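Local atomic coordinates of EscN (Escherichia coli O127:H6, PDB entry 2OBL), a protein that belongs to the P-loop family of the ATP synthase alpha and beta subunits and probably works in a bacterial type III secretion system. Residues A[53-61]-A[87-97]; A[61-72]-A[259-269]. The protein carries 1 engineered substitution. All coordinates share one frame; numbering follows the deposited sequence. Where two conformers were deposited one is given.

Interaction 1 (A[53-61]-A[87-97])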
loop_
_atom_site.group_PDB
_atom_site.type_symbol
_atom_site.label_atom_id
_atom_site.label_comp_id
_atom_site.label_asym_id
_atom_site.label_seq_id
_atom_site.Cartn_x
_atom_site.Cartn_y
_atom_site.Cartn_z
ATOM N N GLN A 53 -17.055 1.404 3.846
ATOM C CA GLN A 53 -17.215 1.195 2.403
ATOM C C GLN A 53 -15.966 0.521 1.858
ATOM O O GLN A 53 -14.875 0.846 2.283
ATOM C CB GLN A 53 -17.404 2.537 1.693
ATOM C CG GLN A 53 -18.643 3.307 2.108
ATOM C CD GLN A 53 -19.913 2.659 1.608
ATOM O OE1 GLN A 53 -19.874 1.768 0.757
ATOM N NE2 GLN A 53 -21.045 3.097 2.134
ATOM N N PRO A 54 -16.120 -0.422 0.913
ATOM C CA PRO A 54 -14.917 -1.062 0.385
ATOM C C PRO A 54 -14.096 -0.125 -0.511
ATOM O O PRO A 54 -14.660 0.736 -1.205
ATOM C CB PRO A 54 -15.462 -2.241 -0.422
ATOM C CG PRO A 54 -16.839 -1.869 -0.783
ATOM C CD PRO A 54 -17.354 -0.944 0.294
ATOM N N PHE A 55 -12.776 -0.285 -0.462
ATOM C CA PHE A 55 -11.878 0.431 -1.356
ATOM C C PHE A 55 -11.258 -0.596 -2.273
ATOM O O PHE A 55 -10.508 -1.468 -1.825
ATOM C CB PHE A 55 -10.786 1.169 -0.577
ATOM C CG PHE A 55 -9.854 1.954 -1.449
ATOM C CD1 PHE A 55 -10.204 3.223 -1.898
ATOM C CD2 PHE A 55 -8.637 1.429 -1.827
ATOM C CE1 PHE A 55 -9.330 3.960 -2.713
ATOM C CE2 PHE A 55 -7.763 2.155 -2.638
ATOM C CZ PHE A 55 -8.118 3.411 -3.084
ATOM N N ILE A 56 -11.611 -0.516 -3.551
ATOM C CA ILE A 56 -11.231 -1.536 -4.517
ATOM C C ILE A 56 -9.835 -1.250 -5.080
ATOM O O ILE A 56 -9.552 -0.135 -5.516
ATOM C CB ILE A 56 -12.297 -1.628 -5.652
ATOM C CG1 ILE A 56 -13.676 -1.898 -5.048
ATOM C CG2 ILE A 56 -11.945 -2.705 -6.663
ATOM C CD1 ILE A 56 -14.828 -1.540 -5.977
ATOM N N LEU A 57 -8.959 -2.251 -5.051
ATOM C CA LEU A 57 -7.588 -2.089 -5.547
ATOM C C LEU A 57 -7.403 -2.625 -6.971
ATOM O O LEU A 57 -6.455 -2.257 -7.669
ATOM C CB LEU A 57 -6.598 -2.806 -4.617
ATOM C CG LEU A 57 -6.452 -2.281 -3.187
ATOM C CD1 LEU A 57 -5.244 -2.932 -2.515
ATOM C CD2 LEU A 57 -6.306 -0.779 -3.166
ATOM N N GLY A 58 -8.286 -3.526 -7.378
ATOM C CA GLY A 58 -8.132 -4.208 -8.655
ATOM C C GLY A 58 -7.082 -5.303 -8.553
ATOM O O GLY A 58 -6.394 -5.613 -9.532
ATOM N N VAL A 59 -6.938 -5.864 -7.353
ATOM C CA VAL A 59 -6.059 -6.998 -7.111
ATOM C C VAL A 59 -6.920 -8.075 -6.464
ATOM O O VAL A 59 -7.409 -7.897 -5.346
ATOM C CB VAL A 59 -4.883 -6.629 -6.160
ATOM C CG1 VAL A 59 -3.997 -7.842 -5.905
ATOM C CG2 VAL A 59 -4.059 -5.492 -6.742
ATOM N N ARG A 60 -7.131 -9.177 -7.179
ATOM C CA ARG A 60 -8.058 -10.219 -6.717
ATOM C C ARG A 60 -7.773 -10.737 -5.322
ATOM O O ARG A 60 -8.682 -10.886 -4.520
ATOM C CB ARG A 60 -8.100 -11.397 -7.693
ATOM C CG ARG A 60 -8.804 -11.072 -8.997
ATOM C CD ARG A 60 -9.112 -12.350 -9.779
ATOM N NE ARG A 60 -7.890 -13.068 -10.138
ATOM C CZ ARG A 60 -7.323 -13.029 -11.339
ATOM N NH1 ARG A 60 -7.866 -12.308 -12.312
ATOM N NH2 ARG A 60 -6.198 -13.707 -11.565
ATOM N N ALA A 61 -6.510 -11.010 -5.021
ATOM C CA ALA A 61 -6.173 -11.588 -3.736
ATOM C C ALA A 61 -6.607 -10.659 -2.610
ATOM O O ALA A 61 -7.113 -11.115 -1.588
ATOM C CB ALA A 61 -4.696 -11.853 -3.655
ATOM N N LEU A 87 3.325 -4.811 -7.933
ATOM C CA LEU A 87 2.089 -4.747 -7.170
ATOM C C LEU A 87 1.624 -3.309 -6.978
ATOM O O LEU A 87 0.429 -3.021 -7.104
ATOM C CB LEU A 87 2.229 -5.437 -5.809
ATOM C CG LEU A 87 0.997 -5.340 -4.912
ATOM C CD1 LEU A 87 -0.237 -6.028 -5.525
ATOM C CD2 LEU A 87 1.300 -5.927 -3.524
ATOM N N LEU A 88 2.554 -2.407 -6.666
ATOM C CA LEU A 88 2.199 -1.002 -6.488
ATOM C C LEU A 88 1.646 -0.451 -7.805
ATOM O O LEU A 88 0.683 0.290 -7.810
ATOM C CB LEU A 88 3.404 -0.163 -6.063
ATOM C CG LEU A 88 4.026 -0.513 -4.709
ATOM C CD1 LEU A 88 4.973 0.573 -4.258
ATOM C CD2 LEU A 88 2.934 -0.720 -3.674
ATOM N N GLY A 89 2.275 -0.811 -8.912
ATOM C CA GLY A 89 1.763 -0.407 -10.222
ATOM C C GLY A 89 0.349 -0.909 -10.470
ATOM O O GLY A 89 -0.513 -0.169 -10.949
ATOM N N MET A 90 0.106 -2.178 -10.159
ATOM C CA MET A 90 -1.217 -2.766 -10.382
ATOM C C MET A 90 -2.265 -2.007 -9.596
ATOM O O MET A 90 -3.378 -1.756 -10.072
ATOM C CB MET A 90 -1.225 -4.220 -9.933
ATOM C CG MET A 90 -0.507 -5.140 -10.878
ATOM S SD MET A 90 -0.534 -6.821 -10.237
ATOM C CE MET A 90 -2.287 -7.089 -10.024
ATOM N N ILE A 91 -1.900 -1.643 -8.373
ATOM C CA ILE A 91 -2.815 -0.921 -7.499
ATOM C C ILE A 91 -3.134 0.470 -8.053
ATOM O O ILE A 91 -4.298 0.864 -8.111
ATOM C CB ILE A 91 -2.280 -0.828 -6.036
ATOM C CG1 ILE A 91 -2.267 -2.219 -5.379
ATOM C CG2 ILE A 91 -3.179 0.112 -5.243
ATOM C CD1 ILE A 91 -1.475 -2.288 -4.053
ATOM N N CYS A 92 -2.107 1.215 -8.468
ATOM C CA CYS A 92 -2.334 2.546 -9.024
ATOM C C CYS A 92 -3.239 2.480 -10.251
ATOM O O CYS A 92 -4.106 3.331 -10.438
ATOM C CB CYS A 92 -1.014 3.235 -9.390
ATOM S SG CYS A 92 -0.002 3.752 -7.985
ATOM N N ASN A 93 -3.056 1.450 -11.072
ATOM C CA ASN A 93 -3.810 1.341 -12.319
ATOM C C ASN A 93 -5.207 0.766 -12.122
ATOM O O ASN A 93 -6.103 0.997 -12.938
ATOM C CB ASN A 93 -3.032 0.499 -13.319
ATOM C CG ASN A 93 -1.755 1.174 -13.775
ATOM O OD1 ASN A 93 -1.675 2.397 -13.819
ATOM N ND2 ASN A 93 -0.753 0.379 -14.126
ATOM N N GLY A 94 -5.387 0.012 -11.041
ATOM C CA GLY A 94 -6.630 -0.689 -10.793
ATOM C C GLY A 94 -7.514 -0.078 -9.727
ATOM O O GLY A 94 -8.710 -0.359 -9.691
ATOM N N ALA A 95 -6.945 0.760 -8.863
ATOM C CA ALA A 95 -7.677 1.233 -7.679
ATOM C C ALA A 95 -8.828 2.180 -8.005
ATOM O O ALA A 95 -8.764 2.969 -8.963
ATOM C CB ALA A 95 -6.732 1.876 -6.664
ATOM N N SER A 96 -9.883 2.105 -7.198
ATOM C CA SER A 96 -11.013 3.024 -7.349
ATOM C C SER A 96 -10.749 4.345 -6.631
ATOM O O SER A 96 -11.388 4.666 -5.631
ATOM C CB SER A 96 -12.306 2.384 -6.850
ATOM O OG SER A 96 -12.742 1.387 -7.759
ATOM N N ALA A 97 -9.796 5.107 -7.150
ATOM C CA ALA A 97 -9.430 6.388 -6.570
ATOM C C ALA A 97 -9.584 7.462 -7.632
ATOM O O ALA A 97 -9.292 7.225 -8.801
ATOM C CB ALA A 97 -7.990 6.352 -6.075
#

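Interaction 2 (A[61-72]-A[259-269])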
loop_
_atom_site.group_PDB
_atom_site.type_symbol
_atom_site.label_atom_id
_atom_site.label_comp_id
_atom_site.label_asym_id
_atom_site.label_seq_id
_atom_site.Cartn_x
_atom_site.Cartn_y
_atom_site.Cartn_z
ATOM N N ALA A 61 -6.510 -11.010 -5.021
ATOM C CA ALA A 61 -6.173 -11.588 -3.736
ATOM C C ALA A 61 -6.607 -10.659 -2.610
ATOM O O ALA A 61 -7.113 -11.115 -1.588
ATOM C CB ALA A 61 -4.696 -11.853 -3.655
ATOM N N ILE A 62 -6.411 -9.357 -2.805
ATOM C CA ILE A 62 -6.715 -8.375 -1.756
ATOM C C ILE A 62 -8.200 -8.043 -1.713
ATOM O O ILE A 62 -8.845 -8.151 -0.669
ATOM C CB ILE A 62 -5.884 -7.083 -1.914
ATOM C CG1 ILE A 62 -4.385 -7.404 -1.843
ATOM C CG2 ILE A 62 -6.246 -6.067 -0.807
ATOM C CD1 ILE A 62 -3.479 -6.234 -2.248
ATOM N N ASP A 63 -8.753 -7.651 -2.854
ATOM C CA ASP A 63 -10.183 -7.340 -2.933
ATOM C C ASP A 63 -11.047 -8.526 -2.487
ATOM O O ASP A 63 -12.113 -8.352 -1.867
ATOM C CB ASP A 63 -10.565 -6.962 -4.367
ATOM C CG ASP A 63 -9.885 -5.677 -4.854
ATOM O OD1 ASP A 63 -9.401 -4.874 -4.031
ATOM O OD2 ASP A 63 -9.850 -5.473 -6.084
ATOM N N GLY A 64 -10.595 -9.731 -2.824
ATOM C CA GLY A 64 -11.339 -10.942 -2.486
ATOM C C GLY A 64 -11.184 -11.397 -1.044
ATOM O O GLY A 64 -12.179 -11.695 -0.375
ATOM N N LEU A 65 -9.944 -11.444 -0.560
ATOM C CA LEU A 65 -9.645 -12.106 0.720
ATOM C C LEU A 65 -9.227 -11.181 1.844
ATOM O O LEU A 65 -9.174 -11.609 3.002
ATOM C CB LEU A 65 -8.531 -13.140 0.530
ATOM C CG LEU A 65 -8.730 -14.171 -0.578
ATOM C CD1 LEU A 65 -7.493 -15.059 -0.660
ATOM C CD2 LEU A 65 -9.985 -15.004 -0.298
ATOM N N LEU A 66 -8.871 -9.939 1.514
ATOM C CA LEU A 66 -8.291 -9.027 2.502
ATOM C C LEU A 66 -8.802 -7.621 2.228
ATOM O O LEU A 66 -8.028 -6.663 2.207
ATOM C CB LEU A 66 -6.767 -9.034 2.378
ATOM C CG LEU A 66 -6.044 -10.375 2.523
ATOM C CD1 LEU A 66 -4.659 -10.382 1.814
ATOM C CD2 LEU A 66 -5.913 -10.695 3.999
ATOM N N THR A 67 -10.104 -7.515 2.003
ATOM C CA THR A 67 -10.691 -6.314 1.416
ATOM C C THR A 67 -10.387 -5.032 2.173
ATOM O O THR A 67 -10.557 -4.953 3.395
ATOM C CB THR A 67 -12.210 -6.458 1.277
ATOM O OG1 THR A 67 -12.518 -7.792 0.842
ATOM C CG2 THR A 67 -12.740 -5.441 0.293
ATOM N N CYS A 68 -9.931 -4.035 1.423
ATOM C CA CYS A 68 -9.577 -2.731 1.979
ATOM C C CYS A 68 -10.825 -1.880 2.114
ATOM O O CYS A 68 -11.823 -2.136 1.452
ATOM C CB CYS A 68 -8.602 -1.995 1.068
ATOM S SG CYS A 68 -7.014 -2.778 0.866
ATOM N N GLY A 69 -10.744 -0.846 2.948
ATOM C CA GLY A 69 -11.855 0.071 3.143
ATOM C C GLY A 69 -11.484 1.517 2.876
ATOM O O GLY A 69 -10.326 1.904 3.011
ATOM N N ILE A 70 -12.468 2.318 2.486
ATOM C CA ILE A 70 -12.226 3.744 2.247
ATOM C C ILE A 70 -11.795 4.426 3.543
ATOM O O ILE A 70 -12.513 4.375 4.561
ATOM C CB ILE A 70 -13.454 4.445 1.637
ATOM C CG1 ILE A 70 -13.806 3.818 0.281
ATOM C CG2 ILE A 70 -13.203 5.928 1.474
ATOM C CD1 ILE A 70 -15.021 4.472 -0.402
ATOM N N GLY A 71 -10.609 5.030 3.501
ATOM C CA GLY A 71 -10.026 5.736 4.643
ATOM C C GLY A 71 -9.107 4.879 5.510
ATOM O O GLY A 71 -8.614 5.326 6.534
ATOM N N GLN A 72 -8.888 3.633 5.098
ATOM C CA GLN A 72 -7.985 2.730 5.796
ATOM C C GLN A 72 -6.541 3.184 5.648
ATOM O O GLN A 72 -6.184 3.803 4.638
ATOM C CB GLN A 72 -8.117 1.332 5.195
ATOM C CG GLN A 72 -7.640 0.212 6.071
ATOM C CD GLN A 72 -7.774 -1.134 5.402
ATOM O OE1 GLN A 72 -8.116 -1.214 4.221
ATOM N NE2 GLN A 72 -7.463 -2.203 6.133
ATOM N N ILE A 259 1.830 -12.427 -2.308
ATOM C CA ILE A 259 1.183 -12.131 -1.046
ATOM C C ILE A 259 0.971 -13.402 -0.226
ATOM O O ILE A 259 0.303 -14.339 -0.667
ATOM C CB ILE A 259 -0.185 -11.449 -1.255
ATOM C CG1 ILE A 259 -0.039 -10.133 -2.035
ATOM C CG2 ILE A 259 -0.849 -11.231 0.084
ATOM C CD1 ILE A 259 -1.386 -9.598 -2.600
ATOM N N ASP A 260 1.530 -13.429 0.973
ATOM C CA ASP A 260 1.257 -14.535 1.880
ATOM C C ASP A 260 -0.042 -14.227 2.596
ATOM O O ASP A 260 -0.094 -13.348 3.453
ATOM C CB ASP A 260 2.399 -14.694 2.885
ATOM C CG ASP A 260 2.241 -15.932 3.760
ATOM O OD1 ASP A 260 1.195 -16.066 4.422
ATOM O OD2 ASP A 260 3.173 -16.763 3.786
ATOM N N ILE A 261 -1.097 -14.950 2.251
ATOM C CA ILE A 261 -2.421 -14.621 2.797
ATOM C C ILE A 261 -2.478 -14.778 4.325
ATOM O O ILE A 261 -3.100 -13.968 5.017
ATOM C CB ILE A 261 -3.518 -15.459 2.101
ATOM C CG1 ILE A 261 -3.411 -15.304 0.575
ATOM C CG2 ILE A 261 -4.925 -15.086 2.629
ATOM C CD1 ILE A 261 -3.769 -13.919 0.033
ATOM N N GLY A 262 -1.811 -15.807 4.846
ATOM C CA GLY A 262 -1.888 -16.122 6.273
ATOM C C GLY A 262 -1.179 -15.099 7.148
ATOM O O GLY A 262 -1.467 -14.985 8.348
ATOM N N LEU A 263 -0.255 -14.349 6.549
ATOM C CA LEU A 263 0.496 -13.306 7.279
ATOM C C LEU A 263 -0.099 -11.926 7.057
ATOM O O LEU A 263 0.374 -10.931 7.614
ATOM C CB LEU A 263 1.943 -13.274 6.801
ATOM C CG LEU A 263 2.776 -14.483 7.182
ATOM C CD1 LEU A 263 4.143 -14.387 6.523
ATOM C CD2 LEU A 263 2.886 -14.535 8.704
ATOM N N SER A 264 -1.136 -11.866 6.235
ATOM C CA SER A 264 -1.729 -10.588 5.868
ATOM C C SER A 264 -3.048 -10.475 6.590
ATOM O O SER A 264 -3.578 -11.488 7.065
ATOM C CB SER A 264 -1.927 -10.482 4.352
ATOM O OG SER A 264 -0.684 -10.557 3.659
ATOM N N ALA A 265 -3.581 -9.264 6.688
ATOM C CA ALA A 265 -4.886 -9.083 7.315
ATOM C C ALA A 265 -5.519 -7.764 6.926
ATOM O O ALA A 265 -4.840 -6.822 6.551
ATOM C CB ALA A 265 -4.771 -9.186 8.851
ATOM N N SER A 266 -6.842 -7.715 6.989
ATOM C CA SER A 266 -7.539 -6.449 6.910
ATOM C C SER A 266 -8.439 -6.347 8.119
ATOM O O SER A 266 -9.381 -7.144 8.252
ATOM C CB SER A 266 -8.414 -6.384 5.660
ATOM O OG SER A 266 -9.215 -5.224 5.736
ATOM N N ARG A 267 -8.171 -5.372 8.988
ATOM C CA ARG A 267 -8.979 -5.199 10.198
ATOM C C ARG A 267 -10.374 -4.659 9.885
ATOM O O ARG A 267 -11.249 -4.664 10.755
ATOM C CB ARG A 267 -8.301 -4.271 11.212
ATOM C CG ARG A 267 -6.967 -4.763 11.738
ATOM C CD ARG A 267 -6.456 -3.851 12.850
ATOM N NE ARG A 267 -7.244 -3.987 14.081
ATOM C CZ ARG A 267 -6.899 -4.779 15.094
ATOM N NH1 ARG A 267 -5.785 -5.490 15.023
ATOM N NH2 ARG A 267 -7.658 -4.844 16.184
ATOM N N VAL A 268 -10.569 -4.179 8.656
ATOM C CA VAL A 268 -11.833 -3.534 8.285
ATOM C C VAL A 268 -12.715 -4.388 7.375
ATOM O O VAL A 268 -13.871 -4.062 7.154
ATOM C CB VAL A 268 -11.621 -2.146 7.619
ATOM C CG1 VAL A 268 -10.696 -1.245 8.474
ATOM C CG2 VAL A 268 -11.101 -2.288 6.187
ATOM N N MET A 269 -12.154 -5.456 6.813
ATOM C CA MET A 269 -12.880 -6.275 5.848
ATOM C C MET A 269 -14.280 -6.661 6.299
ATOM O O MET A 269 -15.242 -6.514 5.547
ATOM C CB MET A 269 -12.099 -7.539 5.518
ATOM C CG MET A 269 -12.855 -8.499 4.597
ATOM S SD MET A 269 -11.795 -9.815 3.996
ATOM C CE MET A 269 -12.929 -10.593 2.821
#

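Interaction 1 (A[53-61]-A[87-97])
Leu57, Val59 and Ile91 form the apolar heart of the contact between the loop leading into helix 60-65 and the face of helix 84-94 carrying Leu87, Met90 and Ile91. The side chain of Ile91 can be followed outward. With CG1 anti to the carbonyl carbon (chi1 -68°), CB sends its two branches to different partners. CG2 meets Leu57 CD2 at 3.9 Å. The longer branch passes Val59, where CG1 lies 4.0 Å from Val59 CG2, and ends with CD1 4.1 Å from Leu57 CD1. Ile91 and Leu57 therefore run side by side, pointing the same way, whereas Val59 crosses Ile91 at a slant and Leu87 at about a right angle. The bent chain of Met90 brings its methyl CE to 4.1 Å from Val59 CG2, so three successive contact positions of the helix meet one valine.

At the helix end the backbones take over: Gly58 and Gly94 come close, their CA atoms 4.4 Å apart. Beyond it, Ser96 N donates to Ile56 O at 2.8 Å and 161°, and Ala95 CA adds a CH···O contact to the same oxygen at 3.2 Å. Phe55 completes the surface: its ring, swung out by a CG anti to the backbone N (chi1 -178°), has Ala97 CB at its edge, while Ala95 CB and Ser96 O approach obliquely. The ring also touches Thr216 of strand 214-222, and Ile91 rests on Ile218 of that strand.

Helix 84-94 follows what is probably a Walker A P-loop, and this contact packs that face and the exit of the helix against the chain preceding helix 60-65. The chemistry is dispersive at the helix and directional beyond it: the aliphatic branches of Leu57, Val59 and Ile91 pack together in a buried patch, while one nearly straight backbone bond fixes how the exit sits against Ile56.

Interaction 2 (A[61-72]-A[259-269])
Leu66 and Thr67 meet Ser264 to Met269 in a buried, mixed apolar and polar contact that joins the end of helix 60-65 to the segment around edge strand 265-266 of the main sheet. Leu66 forks over that segment: CD1 reaches Ser264 CB at 3.7 Å, and CD2 lies beside the backbone of Ala265. Next to it, Ile261 CD1 touches Leu65 CD1 at 4.0 Å, the two side chains crossing at about a right angle. Ile259 likewise crosses Ile62, its CD1 being 3.8 Å from Ile62 CG1.

The polar half centres on Ser266. Its OG donates to Thr67 O at 2.7 Å, arriving from above the carbonyl plane, and accepts weak capping bonds from Val268 N and Met269 N. Met269 stretches out from a CG anti to the backbone N (chi1 175°), which carries SD to a weak bond from Thr67 N at 3.5 Å and CE on to Thr67 OG1. That hydroxyl is itself held by Asp63 O. Val268 CG2 packs on the amide of Gln72, 3.6 Å from CD, while Gln72 OE1 takes the N-H of Gly69 and so holds the amide in place.

Around this contact, Ile244 of strand 242-245 lies against Leu66 and Ile259, helix 275-290 touches Leu65, Ile261 and Met269, and helix 335-345 reaches Leu65 and Thr67.

In the fold
Interactions 1 and 2 use consecutive pieces of one chain segment, sharing Ala61 in helix 60-65, and their centres lie 11 Å apart. Asp63 ties them: its OD2 probably takes a hydrogen bond from Gly58 N at 2.8 Å, and its OD1 accepts from Leu57 N. The short strands 54-55 and 68-69 pair antiparallel, with Phe55 N 2.8 Å from Cys68 O. Interaction 1 thus joins this unit to the helix following the probable P-loop, and interaction 2 joins it to the chain around strand 265-266. The calcium ion is bound by Asn229 and Asp234, which belong to neither contact.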